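Local coordinates for attaching and effacing protein, pathogenesis factor (Escherichia coli, PDB 4E9L) that acts as an adhesin of the intimin/invasin family, this fragment carrying part of its row of immunoglobulin-like domains, probably exposed at the bacterial surface, at residues D101-G106 / A183-V188; S141-W146 / A156-G161; T162-L167 / V187-L192. All coordinates share one frame; numbering follows the deposited sequence.

Interaction 1: D101-G106 / A183-V188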
ATOM      1  N   ASP A 101     -13.346 -25.995  14.144  1.00 14.94           N
ATOM      2  CA  ASP A 101     -13.596 -24.859  13.283  1.00 15.89           C
ATOM      3  C   ASP A 101     -12.181 -24.270  13.044  1.00 22.47           C
ATOM      4  O   ASP A 101     -11.243 -24.580  13.791  1.00 22.63           O
ATOM      5  CB  ASP A 101     -14.564 -23.864  13.933  1.00 18.25           C
ATOM      6  CG  ASP A 101     -14.843 -22.618  13.099  1.00 33.56           C
ATOM      7  OD1 ASP A 101     -14.625 -22.664  11.854  1.00 33.86           O
ATOM      8  OD2 ASP A 101     -15.241 -21.588  13.690  1.00 39.71           O
ATOM      9  N   LYS A 102     -11.994 -23.530  11.954  1.00 20.08           N
ATOM     10  CA  LYS A 102     -10.667 -23.020  11.606  1.00 20.24           C
ATOM     11  C   LYS A 102      -9.561 -24.091  11.377  1.00 22.18           C
ATOM     12  O   LYS A 102      -8.420 -23.910  11.839  1.00 22.56           O
ATOM     13  CB  LYS A 102     -10.235 -21.824  12.476  1.00 22.32           C
ATOM     14  CG  LYS A 102     -11.220 -20.670  12.356  1.00 32.25           C
ATOM     15  CD  LYS A 102     -10.689 -19.386  12.970  1.00 50.74           C
ATOM     16  CE  LYS A 102     -11.784 -18.386  13.286  1.00 60.61           C
ATOM     17  NZ  LYS A 102     -12.734 -18.163  12.156  1.00 67.29           N
ATOM     18  N   PRO A 103      -9.844 -25.217  10.671  1.00 17.77           N
ATOM     19  CA  PRO A 103      -8.737 -26.123  10.332  1.00 18.78           C
ATOM     20  C   PRO A 103      -7.874 -25.371   9.299  1.00 22.19           C
ATOM     21  O   PRO A 103      -8.340 -24.401   8.678  1.00 20.74           O
ATOM     22  CB  PRO A 103      -9.453 -27.313   9.688  1.00 20.16           C
ATOM     23  CG  PRO A 103     -10.633 -26.690   9.000  1.00 22.66           C
ATOM     24  CD  PRO A 103     -11.094 -25.646   9.997  1.00 18.82           C
ATOM     25  N   VAL A 104      -6.627 -25.783   9.146  1.00 20.37           N
ATOM     26  CA  VAL A 104      -5.697 -25.126   8.220  1.00 20.89           C
ATOM     27  C   VAL A 104      -5.708 -25.881   6.902  1.00 23.30           C
ATOM     28  O   VAL A 104      -5.849 -27.117   6.894  1.00 21.81           O
ATOM     29  CB  VAL A 104      -4.268 -25.066   8.856  1.00 26.00           C
ATOM     30  CG1 VAL A 104      -3.252 -24.360   7.944  1.00 25.39           C
ATOM     31  CG2 VAL A 104      -4.312 -24.376  10.228  1.00 26.32           C
ATOM     32  N   VAL A 105      -5.514 -25.158   5.789  1.00 19.24           N
ATOM     33  CA  VAL A 105      -5.368 -25.761   4.452  1.00 19.31           C
ATOM     34  C   VAL A 105      -4.320 -26.860   4.519  1.00 24.26           C
ATOM     35  O   VAL A 105      -3.322 -26.730   5.259  1.00 20.88           O
ATOM     36  CB  VAL A 105      -5.003 -24.731   3.339  1.00 21.79           C
ATOM     37  CG1 VAL A 105      -6.163 -23.806   3.051  1.00 20.45           C
ATOM     38  CG2 VAL A 105      -3.732 -23.937   3.668  1.00 21.11           C
ATOM     39  N   GLY A 106      -4.589 -27.963   3.810  1.00 23.09           N
ATOM     40  CA  GLY A 106      -3.696 -29.111   3.780  1.00 23.04           C
ATOM     41  C   GLY A 106      -3.809 -29.994   5.002  1.00 26.00           C
ATOM     42  O   GLY A 106      -3.181 -31.051   5.062  1.00 26.55           O
ATOM     43  N   ALA A 183     -23.054 -28.146   7.704  1.00 13.73           N
ATOM     44  CA  ALA A 183     -22.103 -27.652   8.703  1.00 12.08           C
ATOM     45  C   ALA A 183     -21.172 -26.725   7.936  1.00 18.27           C
ATOM     46  O   ALA A 183     -20.844 -27.005   6.773  1.00 17.82           O
ATOM     47  CB  ALA A 183     -21.306 -28.805   9.302  1.00 11.71           C
ATOM     48  N   LYS A 184     -20.784 -25.607   8.542  1.00 15.66           N
ATOM     49  CA  LYS A 184     -19.919 -24.653   7.846  1.00 17.28           C
ATOM     50  C   LYS A 184     -18.727 -24.236   8.696  1.00 23.79           C
ATOM     51  O   LYS A 184     -18.897 -23.877   9.863  1.00 24.16           O
ATOM     52  CB  LYS A 184     -20.715 -23.397   7.405  1.00 19.91           C
ATOM     53  CG  LYS A 184     -21.880 -23.688   6.444  1.00 35.64           C
ATOM     54  CD  LYS A 184     -22.692 -22.447   6.093  1.00 44.40           C
ATOM     55  CE  LYS A 184     -23.786 -22.774   5.104  1.00 51.44           C
ATOM     56  NZ  LYS A 184     -23.969 -21.690   4.103  1.00 59.57           N
ATOM     57  N   VAL A 185     -17.521 -24.311   8.114  1.00 20.63           N
ATOM     58  CA  VAL A 185     -16.278 -23.842   8.746  1.00 19.35           C
ATOM     59  C   VAL A 185     -15.520 -22.964   7.771  1.00 23.97           C
ATOM     60  O   VAL A 185     -15.750 -23.024   6.554  1.00 23.00           O
ATOM     61  CB  VAL A 185     -15.348 -24.952   9.330  1.00 22.45           C
ATOM     62  CG1 VAL A 185     -16.003 -25.694  10.493  1.00 22.31           C
ATOM     63  CG2 VAL A 185     -14.846 -25.919   8.259  1.00 21.73           C
ATOM     64  N   THR A 186     -14.583 -22.178   8.314  1.00 21.98           N
ATOM     65  CA  THR A 186     -13.654 -21.380   7.540  1.00 21.59           C
ATOM     66  C   THR A 186     -12.356 -22.161   7.595  1.00 23.17           C
ATOM     67  O   THR A 186     -11.851 -22.451   8.684  1.00 23.07           O
ATOM     68  CB  THR A 186     -13.457 -19.980   8.154  1.00 28.98           C
ATOM     69  OG1 THR A 186     -14.722 -19.333   8.222  1.00 27.53           O
ATOM     70  CG2 THR A 186     -12.460 -19.125   7.353  1.00 27.24           C
ATOM     71  N   VAL A 187     -11.851 -22.550   6.427  1.00 17.61           N
ATOM     72  CA  VAL A 187     -10.568 -23.240   6.342  1.00 16.05           C
ATOM     73  C   VAL A 187      -9.560 -22.081   6.193  1.00 20.87           C
ATOM     74  O   VAL A 187      -9.686 -21.276   5.273  1.00 20.05           O
ATOM     75  CB  VAL A 187     -10.503 -24.262   5.183  1.00 18.19           C
ATOM     76  CG1 VAL A 187      -9.127 -24.921   5.119  1.00 18.45           C
ATOM     77  CG2 VAL A 187     -11.607 -25.313   5.315  1.00 17.18           C
ATOM     78  N   VAL A 188      -8.645 -21.945   7.157  1.00 18.43           N
ATOM     79  CA  VAL A 188      -7.706 -20.821   7.201  1.00 18.39           C
ATOM     80  C   VAL A 188      -6.429 -21.075   6.410  1.00 20.65           C
ATOM     81  O   VAL A 188      -6.006 -22.218   6.237  1.00 19.43           O
ATOM     82  CB  VAL A 188      -7.408 -20.298   8.644  1.00 21.22           C
ATOM     83  CG1 VAL A 188      -8.687 -19.842   9.337  1.00 21.26           C
ATOM     84  CG2 VAL A 188      -6.636 -21.312   9.491  1.00 20.56           C
TER
HETATM   85  O   HOH W   1     -15.908 -20.532  10.771  1.00 49.61           O
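Pro103 lies against Val185 and Val187, which approach it from the end of strand 183-187. Its ring CD is 4.1 Å from Val185 CG2, and the two side chains meet at a slant. Against Val187 the ring turns about a right angle, CG meeting CG2. The other methyl of Val187 takes a different neighbour: CG1 packs on Val105 CG1 at 3.8 Å. That methyl also lies near Pro103 O.

Val188 packs on both Lys102 and Val104. Its CG1 touches CB and CG of Lys102, and its CG2 meets Val104 CG2 at 3.9 Å. The side chains of Asp101 and Val185 run past one another with opposite headings. The carboxylate of Asp101 has CG anti to the backbone N (chi1 178°), and OD1 comes within 3.5 Å of Val185 CB. One water links OD1 to Thr186 OG1; it donates to OD1 at 2.7 Å.

Two backbone bonds fix the spacing. Val188 N donates to Pro103 O at 2.9 Å, and Val105 N donates to Val188 O at 3.0 Å. Val188 is thus gripped through both its N-H and its carbonyl.

A loop of one sheet of the immunoglobulin-like domain, between strands 95-99 and 108-114, is bridged to the end of strand 183-187 in the other, Val104 with Val188 the single backbone bridge. Strand 183-187 pairs with strand 165-173, Val185 bonding to Leu167 among others, and Val185 packs on Leu98.

Interaction 2: S141-W146 / A156-G161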
ATOM      1  N   SER A 141     -10.282 -31.061  -1.825  1.00 19.84           N
ATOM      2  CA  SER A 141     -10.554 -31.712  -0.538  1.00 18.68           C
ATOM      3  C   SER A 141     -11.229 -33.056  -0.793  1.00 23.60           C
ATOM      4  O   SER A 141     -12.042 -33.165  -1.710  1.00 24.16           O
ATOM      5  CB  SER A 141     -11.434 -30.829   0.339  1.00 21.48           C
ATOM      6  OG  SER A 141     -10.741 -29.648   0.720  1.00 28.34           O
ATOM      7  N   THR A 142     -10.880 -34.083  -0.008  1.00 20.43           N
ATOM      8  CA  THR A 142     -11.458 -35.423  -0.169  1.00 20.85           C
ATOM      9  C   THR A 142     -11.989 -35.953   1.165  1.00 25.49           C
ATOM     10  O   THR A 142     -11.394 -35.711   2.206  1.00 23.69           O
ATOM     11  CB  THR A 142     -10.427 -36.401  -0.767  1.00 30.60           C
ATOM     12  OG1 THR A 142      -9.332 -36.525   0.142  1.00 34.58           O
ATOM     13  CG2 THR A 142      -9.935 -35.987  -2.178  1.00 29.89           C
ATOM     14  N   ALA A 143     -13.086 -36.710   1.128  1.00 22.38           N
ATOM     15  CA  ALA A 143     -13.665 -37.283   2.338  1.00 20.92           C
ATOM     16  C   ALA A 143     -13.513 -38.806   2.320  1.00 24.41           C
ATOM     17  O   ALA A 143     -13.629 -39.446   1.263  1.00 23.31           O
ATOM     18  CB  ALA A 143     -15.132 -36.911   2.438  1.00 21.13           C
ATOM     19  N   SER A 144     -13.277 -39.386   3.495  1.00 19.59           N
ATOM     20  CA  SER A 144     -13.230 -40.831   3.650  1.00 19.25           C
ATOM     21  C   SER A 144     -14.707 -41.278   3.621  1.00 22.62           C
ATOM     22  O   SER A 144     -15.616 -40.435   3.619  1.00 19.60           O
ATOM     23  CB  SER A 144     -12.659 -41.167   5.030  1.00 22.54           C
ATOM     24  OG  SER A 144     -13.551 -40.713   6.044  1.00 20.03           O
ATOM     25  N   GLY A 145     -14.935 -42.586   3.715  1.00 21.99           N
ATOM     26  CA  GLY A 145     -16.286 -43.114   3.885  1.00 21.87           C
ATOM     27  C   GLY A 145     -16.786 -42.794   5.294  1.00 25.66           C
ATOM     28  O   GLY A 145     -16.016 -42.346   6.151  1.00 23.28           O
ATOM     29  N   TRP A 146     -18.084 -42.976   5.528  1.00 25.49           N
ATOM     30  CA  TRP A 146     -18.714 -42.721   6.824  1.00 24.75           C
ATOM     31  C   TRP A 146     -18.576 -43.960   7.706  1.00 28.49           C
ATOM     32  O   TRP A 146     -18.875 -45.064   7.241  1.00 28.52           O
ATOM     33  CB  TRP A 146     -20.202 -42.440   6.639  1.00 23.10           C
ATOM     34  CG  TRP A 146     -20.562 -41.106   6.054  1.00 23.78           C
ATOM     35  CD1 TRP A 146     -21.065 -40.870   4.807  1.00 26.73           C
ATOM     36  CD2 TRP A 146     -20.571 -39.844   6.734  1.00 22.93           C
ATOM     37  NE1 TRP A 146     -21.397 -39.542   4.674  1.00 25.51           N
ATOM     38  CE2 TRP A 146     -21.075 -38.883   5.828  1.00 26.16           C
ATOM     39  CE3 TRP A 146     -20.168 -39.421   8.015  1.00 23.26           C
ATOM     40  CZ2 TRP A 146     -21.176 -37.526   6.156  1.00 25.18           C
ATOM     41  CZ3 TRP A 146     -20.278 -38.078   8.340  1.00 23.99           C
ATOM     42  CH2 TRP A 146     -20.775 -37.147   7.417  1.00 24.60           C
ATOM     43  N   ALA A 156     -16.752 -39.039   9.425  1.00 17.39           N
ATOM     44  CA  ALA A 156     -15.921 -39.088   8.213  1.00 17.21           C
ATOM     45  C   ALA A 156     -14.772 -38.115   8.365  1.00 21.68           C
ATOM     46  O   ALA A 156     -14.931 -37.078   9.001  1.00 21.54           O
ATOM     47  CB  ALA A 156     -16.728 -38.767   6.966  1.00 18.02           C
ATOM     48  N   GLN A 157     -13.608 -38.455   7.802  1.00 17.55           N
ATOM     49  CA  GLN A 157     -12.450 -37.575   7.882  1.00 17.80           C
ATOM     50  C   GLN A 157     -12.283 -36.871   6.557  1.00 20.99           C
ATOM     51  O   GLN A 157     -12.315 -37.525   5.503  1.00 21.49           O
ATOM     52  CB  GLN A 157     -11.168 -38.374   8.231  1.00 20.47           C
ATOM     53  CG  GLN A 157     -11.204 -39.092   9.589  1.00 34.40           C
ATOM     54  CD  GLN A 157     -11.404 -38.181  10.791  1.00 53.45           C
ATOM     55  OE1 GLN A 157     -11.034 -37.000  10.798  1.00 43.78           O
ATOM     56  NE2 GLN A 157     -11.965 -38.737  11.859  1.00 48.62           N
ATOM     57  N   ILE A 158     -12.157 -35.544   6.589  1.00 16.49           N
ATOM     58  CA  ILE A 158     -11.937 -34.763   5.361  1.00 15.68           C
ATOM     59  C   ILE A 158     -10.456 -34.347   5.255  1.00 20.10           C
ATOM     60  O   ILE A 158      -9.941 -33.723   6.179  1.00 21.23           O
ATOM     61  CB  ILE A 158     -12.912 -33.546   5.208  1.00 17.63           C
ATOM     62  CG1 ILE A 158     -14.388 -34.010   5.125  1.00 18.49           C
ATOM     63  CG2 ILE A 158     -12.559 -32.713   3.945  1.00 17.96           C
ATOM     64  CD1 ILE A 158     -15.423 -32.934   5.593  1.00 25.57           C
ATOM     65  N   SER A 159      -9.772 -34.719   4.167  1.00 17.36           N
ATOM     66  CA  SER A 159      -8.388 -34.281   3.919  1.00 19.48           C
ATOM     67  C   SER A 159      -8.557 -33.022   3.092  1.00 25.02           C
ATOM     68  O   SER A 159      -9.137 -33.079   2.006  1.00 25.76           O
ATOM     69  CB  SER A 159      -7.605 -35.322   3.113  1.00 25.45           C
ATOM     70  OG  SER A 159      -7.562 -36.557   3.808  1.00 42.35           O
ATOM     71  N   LEU A 160      -8.137 -31.881   3.636  1.00 22.34           N
ATOM     72  CA  LEU A 160      -8.316 -30.586   2.984  1.00 21.36           C
ATOM     73  C   LEU A 160      -7.309 -30.314   1.921  1.00 24.52           C
ATOM     74  O   LEU A 160      -6.146 -30.653   2.072  1.00 24.17           O
ATOM     75  CB  LEU A 160      -8.296 -29.438   4.012  1.00 20.45           C
ATOM     76  CG  LEU A 160      -9.387 -29.508   5.087  1.00 24.12           C
ATOM     77  CD1 LEU A 160      -9.012 -28.668   6.279  1.00 23.75           C
ATOM     78  CD2 LEU A 160     -10.759 -29.103   4.514  1.00 22.37           C
ATOM     79  N   GLY A 161      -7.760 -29.661   0.864  1.00 21.82           N
ATOM     80  CA  GLY A 161      -6.886 -29.211  -0.204  1.00 22.09           C
ATOM     81  C   GLY A 161      -6.125 -27.979   0.270  1.00 25.09           C
ATOM     82  O   GLY A 161      -6.138 -27.635   1.461  1.00 23.79           O
TER
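This contact belongs to the beta hairpin of strands 142-148 and 153-159, at one edge of a four-stranded antiparallel sheet in an immunoglobulin-like invasin domain. The two segments run almost exactly antiparallel. Thr142 and Ser159 form a hydrogen-bonded pair: Thr142 N donates to Ser159 O at 2.8 Å, and Ser159 N returns a bond to Thr142 O at 2.7 Å. Ala143 and Ile158 form the next, non-hydrogen-bonded pair. Their side chains share a face, with Ala143 CB on Ile158 CG1. On the other face Thr142 OG1 lies beside Ser159 CB.

Serine hydroxyls take over where the regular pairing stops. At one end Ser144 N donates to Gln157 O. Ser144 OG sits between the backbone N and the carbonyl carbon (chi1 65°). There it accepts from Gln157 N at 2.9 Å and donates to Gly145 O. One hydroxyl thus replaces a backbone carbonyl as the acceptor for Gln157. At the other end Ser141 OG accepts from Gly161 N at 3.0 Å, in a fairly straight bond of 164°. This hydroxyl also donates to Ala137 O.

Ile158 and Leu160 turn into the domain, where they meet Val169 and Leu167 of strand 165-173. Trp146 packs on Pro171 of the same strand and meets Trp113 edge to face. Its indole takes Ala156 over one face in a CH-pi contact. The methyl CB lies 4.0 Å from the centroid of the six-membered ring, displaced toward the rim, with Trp146 CE3 its nearest ring atom at 3.7 Å.

Interaction 3: T162-L167 / V187-L192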
ATOM      1  N   THR A 162      -5.496 -27.282  -0.668  1.00 20.73           N
ATOM      2  CA  THR A 162      -4.666 -26.109  -0.372  1.00 20.38           C
ATOM      3  C   THR A 162      -5.381 -24.768  -0.553  1.00 23.29           C
ATOM      4  O   THR A 162      -4.724 -23.730  -0.438  1.00 24.32           O
ATOM      5  CB  THR A 162      -3.414 -26.162  -1.246  1.00 25.01           C
ATOM      6  OG1 THR A 162      -3.832 -26.214  -2.608  1.00 30.04           O
ATOM      7  CG2 THR A 162      -2.525 -27.351  -0.926  1.00 27.90           C
ATOM      8  N   THR A 163      -6.706 -24.770  -0.839  1.00 18.71           N
ATOM      9  CA  THR A 163      -7.476 -23.535  -1.039  1.00 19.79           C
ATOM     10  C   THR A 163      -8.172 -23.134   0.248  1.00 23.51           C
ATOM     11  O   THR A 163      -8.953 -23.926   0.780  1.00 22.97           O
ATOM     12  CB  THR A 163      -8.523 -23.712  -2.174  1.00 27.56           C
ATOM     13  OG1 THR A 163      -7.850 -24.134  -3.358  1.00 30.07           O
ATOM     14  CG2 THR A 163      -9.334 -22.425  -2.441  1.00 23.52           C
ATOM     15  N   ALA A 164      -7.940 -21.895   0.720  1.00 19.49           N
ATOM     16  CA  ALA A 164      -8.582 -21.392   1.943  1.00 18.67           C
ATOM     17  C   ALA A 164      -9.983 -20.833   1.669  1.00 24.16           C
ATOM     18  O   ALA A 164     -10.308 -20.485   0.540  1.00 24.08           O
ATOM     19  CB  ALA A 164      -7.698 -20.338   2.609  1.00 18.15           C
ATOM     20  N   GLY A 165     -10.807 -20.758   2.703  1.00 23.64           N
ATOM     21  CA  GLY A 165     -12.160 -20.240   2.544  1.00 23.08           C
ATOM     22  C   GLY A 165     -13.221 -21.111   3.173  1.00 23.95           C
ATOM     23  O   GLY A 165     -12.921 -21.965   4.007  1.00 24.34           O
ATOM     24  N   GLU A 166     -14.470 -20.900   2.779  1.00 20.14           N
ATOM     25  CA  GLU A 166     -15.573 -21.643   3.359  1.00 21.72           C
ATOM     26  C   GLU A 166     -15.625 -23.095   2.875  1.00 22.78           C
ATOM     27  O   GLU A 166     -15.363 -23.381   1.704  1.00 21.38           O
ATOM     28  CB  GLU A 166     -16.905 -20.944   3.032  1.00 24.40           C
ATOM     29  CG  GLU A 166     -18.012 -21.241   4.035  1.00 44.08           C
ATOM     30  CD  GLU A 166     -19.368 -20.621   3.732  1.00 76.40           C
ATOM     31  OE1 GLU A 166     -19.484 -19.859   2.744  1.00 81.54           O
ATOM     32  OE2 GLU A 166     -20.320 -20.897   4.497  1.00 70.13           O
ATOM     33  N   LEU A 167     -15.940 -23.997   3.800  1.00 18.33           N
ATOM     34  CA  LEU A 167     -16.180 -25.402   3.502  1.00 16.45           C
ATOM     35  C   LEU A 167     -17.564 -25.724   4.102  1.00 21.91           C
ATOM     36  O   LEU A 167     -17.781 -25.510   5.291  1.00 22.30           O
ATOM     37  CB  LEU A 167     -15.114 -26.341   4.070  1.00 15.74           C
ATOM     38  CG  LEU A 167     -15.399 -27.845   3.846  1.00 20.06           C
ATOM     39  CD1 LEU A 167     -15.123 -28.251   2.388  1.00 20.40           C
ATOM     40  CD2 LEU A 167     -14.588 -28.705   4.797  1.00 23.11           C
ATOM     41  N   VAL A 187     -11.851 -22.550   6.427  1.00 17.61           N
ATOM     42  CA  VAL A 187     -10.568 -23.240   6.342  1.00 16.05           C
ATOM     43  C   VAL A 187      -9.560 -22.081   6.193  1.00 20.87           C
ATOM     44  O   VAL A 187      -9.686 -21.276   5.273  1.00 20.05           O
ATOM     45  CB  VAL A 187     -10.503 -24.262   5.183  1.00 18.19           C
ATOM     46  CG1 VAL A 187      -9.127 -24.921   5.119  1.00 18.45           C
ATOM     47  CG2 VAL A 187     -11.607 -25.313   5.315  1.00 17.18           C
ATOM     48  N   VAL A 188      -8.645 -21.945   7.157  1.00 18.43           N
ATOM     49  CA  VAL A 188      -7.706 -20.821   7.201  1.00 18.39           C
ATOM     50  C   VAL A 188      -6.429 -21.075   6.410  1.00 20.65           C
ATOM     51  O   VAL A 188      -6.006 -22.218   6.237  1.00 19.43           O
ATOM     52  CB  VAL A 188      -7.408 -20.298   8.644  1.00 21.22           C
ATOM     53  CG1 VAL A 188      -8.687 -19.842   9.337  1.00 21.26           C
ATOM     54  CG2 VAL A 188      -6.636 -21.312   9.491  1.00 20.56           C
ATOM     55  N   ALA A 189      -5.809 -20.000   5.961  1.00 16.57           N
ATOM     56  CA  ALA A 189      -4.530 -20.057   5.249  1.00 16.74           C
ATOM     57  C   ALA A 189      -3.425 -20.568   6.217  1.00 21.92           C
ATOM     58  O   ALA A 189      -3.577 -20.503   7.441  1.00 19.99           O
ATOM     59  CB  ALA A 189      -4.175 -18.666   4.730  1.00 16.68           C
ATOM     60  N   ASP A 190      -2.336 -21.105   5.671  1.00 18.73           N
ATOM     61  CA  ASP A 190      -1.223 -21.564   6.493  1.00 18.94           C
ATOM     62  C   ASP A 190      -0.380 -20.340   6.975  1.00 23.04           C
ATOM     63  O   ASP A 190      -0.815 -19.181   6.818  1.00 22.42           O
ATOM     64  CB  ASP A 190      -0.382 -22.589   5.694  1.00 21.70           C
ATOM     65  CG  ASP A 190       0.301 -23.661   6.534  1.00 32.03           C
ATOM     66  OD1 ASP A 190       0.604 -23.393   7.727  1.00 31.29           O
ATOM     67  OD2 ASP A 190       0.607 -24.729   5.984  1.00 37.69           O
ATOM     68  N   ALA A 191       0.795 -20.586   7.569  1.00 20.38           N
ATOM     69  CA  ALA A 191       1.661 -19.503   8.060  1.00 21.20           C
ATOM     70  C   ALA A 191       2.019 -18.510   6.946  1.00 24.80           C
ATOM     71  O   ALA A 191       2.111 -18.886   5.771  1.00 23.04           O
ATOM     72  CB  ALA A 191       2.940 -20.071   8.670  1.00 22.24           C
ATOM     73  N   LEU A 192       2.233 -17.241   7.328  1.00 22.54           N
ATOM     74  CA  LEU A 192       2.614 -16.226   6.363  1.00 22.50           C
ATOM     75  C   LEU A 192       3.915 -16.641   5.659  1.00 25.14           C
ATOM     76  O   LEU A 192       4.890 -17.014   6.317  1.00 26.60           O
ATOM     77  CB  LEU A 192       2.759 -14.864   7.069  1.00 22.79           C
ATOM     78  CG  LEU A 192       2.961 -13.648   6.135  1.00 26.78           C
ATOM     79  CD1 LEU A 192       2.447 -12.370   6.779  1.00 27.30           C
ATOM     80  CD2 LEU A 192       4.411 -13.489   5.746  1.00 28.76           C
TER
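Gly165 and Val187 are joined by a reciprocal pair of backbone hydrogen bonds. Gly165 N donates to Val187 O at 2.9 Å, and Val187 N donates to Gly165 O at 2.7 Å. Both bonds are nearly straight at hydrogen, 167° and 168°. They make a single antiparallel hydrogen-bonded pair. Gly165 has a positive phi of 132°. At these backbone angles a CB would press against the carbonyl O of Ala164, so the lack of a side chain suits the start of this strand.

The apolar contacts are small and lie around the bonded pair. Leu167 CB rests on Val187 CG2 at 3.9 Å. The same methyl also touches Gly165 O. Ala164 CB reaches the chain just beyond the pair. It lies 3.5 Å from Val187 O and a little farther from Ala189 N. Its methyl and that of Ala189 are 4.4 Å apart, a loose contact.

Asn224 and Asp220 belong to the following immunoglobulin-like domain and bond here. Asn224 bonds to Thr162 O and Ala164 N, and Asp220 accepts from Asp190 N. Ala189 also packs on both Asp220 and Asn224. The contact therefore sits at the junction between two domains of the tandem row. It lies where strand 165-173 begins and strand 183-187 ends, before the chain passes on to strand 198-201.

All three contacts lie in one immunoglobulin-like domain. Interactions 1 and 3 share Val187 and Val188 and meet at the end of strand 183-187. Interaction 1 brings in a loop that connects two strands of the other sheet, the one holding interaction 2; interaction 3 pairs that end with strand 165-173. The segments of interaction 2 lie within the chain loop closed by interaction 1. Leu160 connects them, packing on Pro103, Leu167 and Val187, while Gly106 N probably bonds to Gly161 O. Each contact is partly buried. Interaction 1 combines buried valines and proline with an exposed, water-bridged polar end. Interaction 2 relies on strand pairing and serine hydroxyls, interaction 3 mainly on backbone bonds.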